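Local coordinates for protein (GYP1P) (Saccharomyces cerevisiae, PDB 1FKM) that stimulates GTP hydrolysis by Ypt/Rab GTPases such as YPT1 and YPT7, supplying an arginine finger and a glutamine finger in trans, at residues His88-Asp93 with Ser127-Gly132. Sequence-based numbering, arbitrary orientation.
Sequences HQIEID and SGYVQG
Ile90 and Tyr129 have the closest CA atoms of the two segments, 7.0 Å apart, where helix 83-93 runs past the irregular loop leading from helix 107-123 to helix 133-145. This is the dual-finger catalytic site of the TBC (Rab-GAP) domain: residues 127-132 carry the glutamine finger, Gln131, and Arg96, the arginine finger, lies three residues beyond Asp93. Tyr129 carries most of the contact from the loop side. Its CG stands anti to the backbone N (chi1 169°), and the ring meets helix side chains on one face and at its edge. Over one face lies Ile90, whose CG1 makes a CH-pi contact 4.1 Å from the ring centroid; the same isoleucine packs on Gln114 and Tyr118 of helix 107-123. Gln89 comes in at the rim, its CG 3.6 Å from Tyr129 CD2, with the amide plane turned 73° from the ring. One water closes this end, donating to Gln89 OE1 and accepting from the backbone N of Tyr129, so Gln89 is tied to the loop main chain through the water and touches the ring directly. At the far end of the ring, the phenol OH donates to Asp93 OD2 at 2.8 Å, and OD2 accepts with its anti lone pair. The other carboxylate oxygen, OD1, forms a salt bridge with Arg96, so Asp93 links the tyrosine to the arginine finger and probably helps position it. The main chain of Gln131 is held too, its O accepting from the side-chain ND2 of Asn238. Beyond CG the Gln131 chain is extended, its amide plane only 14° from the carboxylate plane of Asp93, and a weak, bent hydrogen bond of 3.4 Å runs from Gln131 NE2 to Asp93 OD2, the oxygen that also takes the tyrosine hydroxyl.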
loop_
_atom_site.group_PDB
_atom_site.type_symbol
_atom_site.label_atom_id
_atom_site.label_comp_id
_atom_site.label_asym_id
_atom_site.label_seq_id
_atom_site.Cartn_x
_atom_site.Cartn_y
_atom_site.Cartn_z
ATOM N N HIS A 88 21.094 1.359 -10.098
ATOM C CA HIS A 88 20.698 1.179 -11.495
ATOM C C HIS A 88 19.541 0.198 -11.649
ATOM O O HIS A 88 18.705 0.341 -12.534
ATOM C CB HIS A 88 21.912 0.743 -12.319
ATOM C CG HIS A 88 22.899 1.845 -12.543
ATOM N ND1 HIS A 88 24.257 1.627 -12.637
ATOM C CD2 HIS A 88 22.723 3.181 -12.685
ATOM C CE1 HIS A 88 24.875 2.780 -12.824
ATOM N NE2 HIS A 88 23.966 3.739 -12.857
ATOM N N GLN A 89 19.488 -0.795 -10.773
ATOM C CA GLN A 89 18.415 -1.779 -10.796
ATOM C C GLN A 89 17.084 -1.072 -10.517
ATOM O O GLN A 89 16.050 -1.409 -11.098
ATOM C CB GLN A 89 18.697 -2.846 -9.740
ATOM C CG GLN A 89 17.543 -3.739 -9.383
ATOM C CD GLN A 89 17.934 -4.751 -8.316
ATOM O OE1 GLN A 89 18.619 -4.415 -7.352
ATOM N NE2 GLN A 89 17.492 -5.991 -8.482
ATOM N N ILE A 90 17.117 -0.081 -9.633
ATOM C CA ILE A 90 15.911 0.674 -9.290
ATOM C C ILE A 90 15.563 1.653 -10.401
ATOM O O ILE A 90 14.392 1.908 -10.684
ATOM C CB ILE A 90 16.112 1.448 -7.980
ATOM C CG1 ILE A 90 16.243 0.453 -6.824
ATOM C CG2 ILE A 90 14.950 2.408 -7.740
ATOM C CD1 ILE A 90 16.688 1.094 -5.543
ATOM N N GLU A 91 16.600 2.193 -11.026
ATOM C CA GLU A 91 16.469 3.146 -12.118
ATOM C C GLU A 91 15.689 2.523 -13.269
ATOM O O GLU A 91 14.970 3.210 -13.996
ATOM C CB GLU A 91 17.860 3.549 -12.597
ATOM C CG GLU A 91 17.890 4.515 -13.755
ATOM C CD GLU A 91 19.284 4.655 -14.332
ATOM O OE1 GLU A 91 20.224 4.924 -13.553
ATOM O OE2 GLU A 91 19.438 4.495 -15.562
ATOM N N ILE A 92 15.842 1.215 -13.431
ATOM C CA ILE A 92 15.158 0.481 -14.486
ATOM C C ILE A 92 13.647 0.369 -14.250
ATOM O O ILE A 92 12.868 0.339 -15.202
ATOM C CB ILE A 92 15.760 -0.933 -14.633
ATOM C CG1 ILE A 92 17.199 -0.821 -15.147
ATOM C CG2 ILE A 92 14.915 -1.779 -15.569
ATOM C CD1 ILE A 92 17.949 -2.141 -15.190
ATOM N N ASP A 93 13.231 0.321 -12.988
ATOM C CA ASP A 93 11.808 0.199 -12.673
ATOM C C ASP A 93 11.039 1.496 -12.424
ATOM O O ASP A 93 9.842 1.571 -12.707
ATOM C CB ASP A 93 11.615 -0.726 -11.469
ATOM C CG ASP A 93 11.708 -2.191 -11.840
ATOM O OD1 ASP A 93 11.971 -2.493 -13.025
ATOM O OD2 ASP A 93 11.514 -3.042 -10.946
ATOM N N SER A 127 17.006 -8.574 1.269
ATOM C CA SER A 127 16.019 -8.420 0.207
ATOM C C SER A 127 16.608 -7.701 -0.996
ATOM O O SER A 127 16.489 -8.165 -2.135
ATOM C CB SER A 127 14.815 -7.607 0.703
ATOM O OG SER A 127 14.294 -8.120 1.920
ATOM N N GLY A 128 17.254 -6.570 -0.727
ATOM C CA GLY A 128 17.794 -5.760 -1.796
ATOM C C GLY A 128 16.536 -5.182 -2.414
ATOM O O GLY A 128 15.479 -5.220 -1.779
ATOM N N TYR A 129 16.620 -4.649 -3.625
ATOM C CA TYR A 129 15.423 -4.116 -4.256
ATOM C C TYR A 129 14.656 -5.282 -4.873
ATOM O O TYR A 129 15.243 -6.147 -5.520
ATOM C CB TYR A 129 15.768 -3.108 -5.353
ATOM C CG TYR A 129 14.562 -2.759 -6.196
ATOM C CD1 TYR A 129 13.488 -2.057 -5.648
ATOM C CD2 TYR A 129 14.465 -3.187 -7.518
ATOM C CE1 TYR A 129 12.345 -1.795 -6.393
ATOM C CE2 TYR A 129 13.327 -2.931 -8.272
ATOM C CZ TYR A 129 12.269 -2.234 -7.702
ATOM O OH TYR A 129 11.133 -1.971 -8.438
ATOM N N VAL A 130 13.344 -5.308 -4.663
ATOM C CA VAL A 130 12.518 -6.370 -5.212
ATOM C C VAL A 130 11.342 -5.749 -5.939
ATOM O O VAL A 130 10.648 -4.890 -5.393
ATOM C CB VAL A 130 11.984 -7.301 -4.103
ATOM C CG1 VAL A 130 11.203 -8.460 -4.723
ATOM C CG2 VAL A 130 13.138 -7.816 -3.263
ATOM N N GLN A 131 11.127 -6.177 -7.178
ATOM C CA GLN A 131 10.028 -5.658 -7.977
ATOM C C GLN A 131 8.749 -5.893 -7.184
ATOM O O GLN A 131 8.492 -7.003 -6.701
ATOM C CB GLN A 131 9.973 -6.371 -9.331
ATOM C CG GLN A 131 9.053 -5.706 -10.341
ATOM C CD GLN A 131 9.278 -6.211 -11.752
ATOM O OE1 GLN A 131 9.067 -7.390 -12.045
ATOM N NE2 GLN A 131 9.717 -5.320 -12.636
ATOM N N GLY A 132 7.959 -4.835 -7.044
ATOM C CA GLY A 132 6.733 -4.910 -6.277
ATOM C C GLY A 132 6.780 -3.828 -5.214
ATOM O O GLY A 132 5.761 -3.220 -4.884
HETATM O O HOH W 1 19.207 -5.013 -4.745
#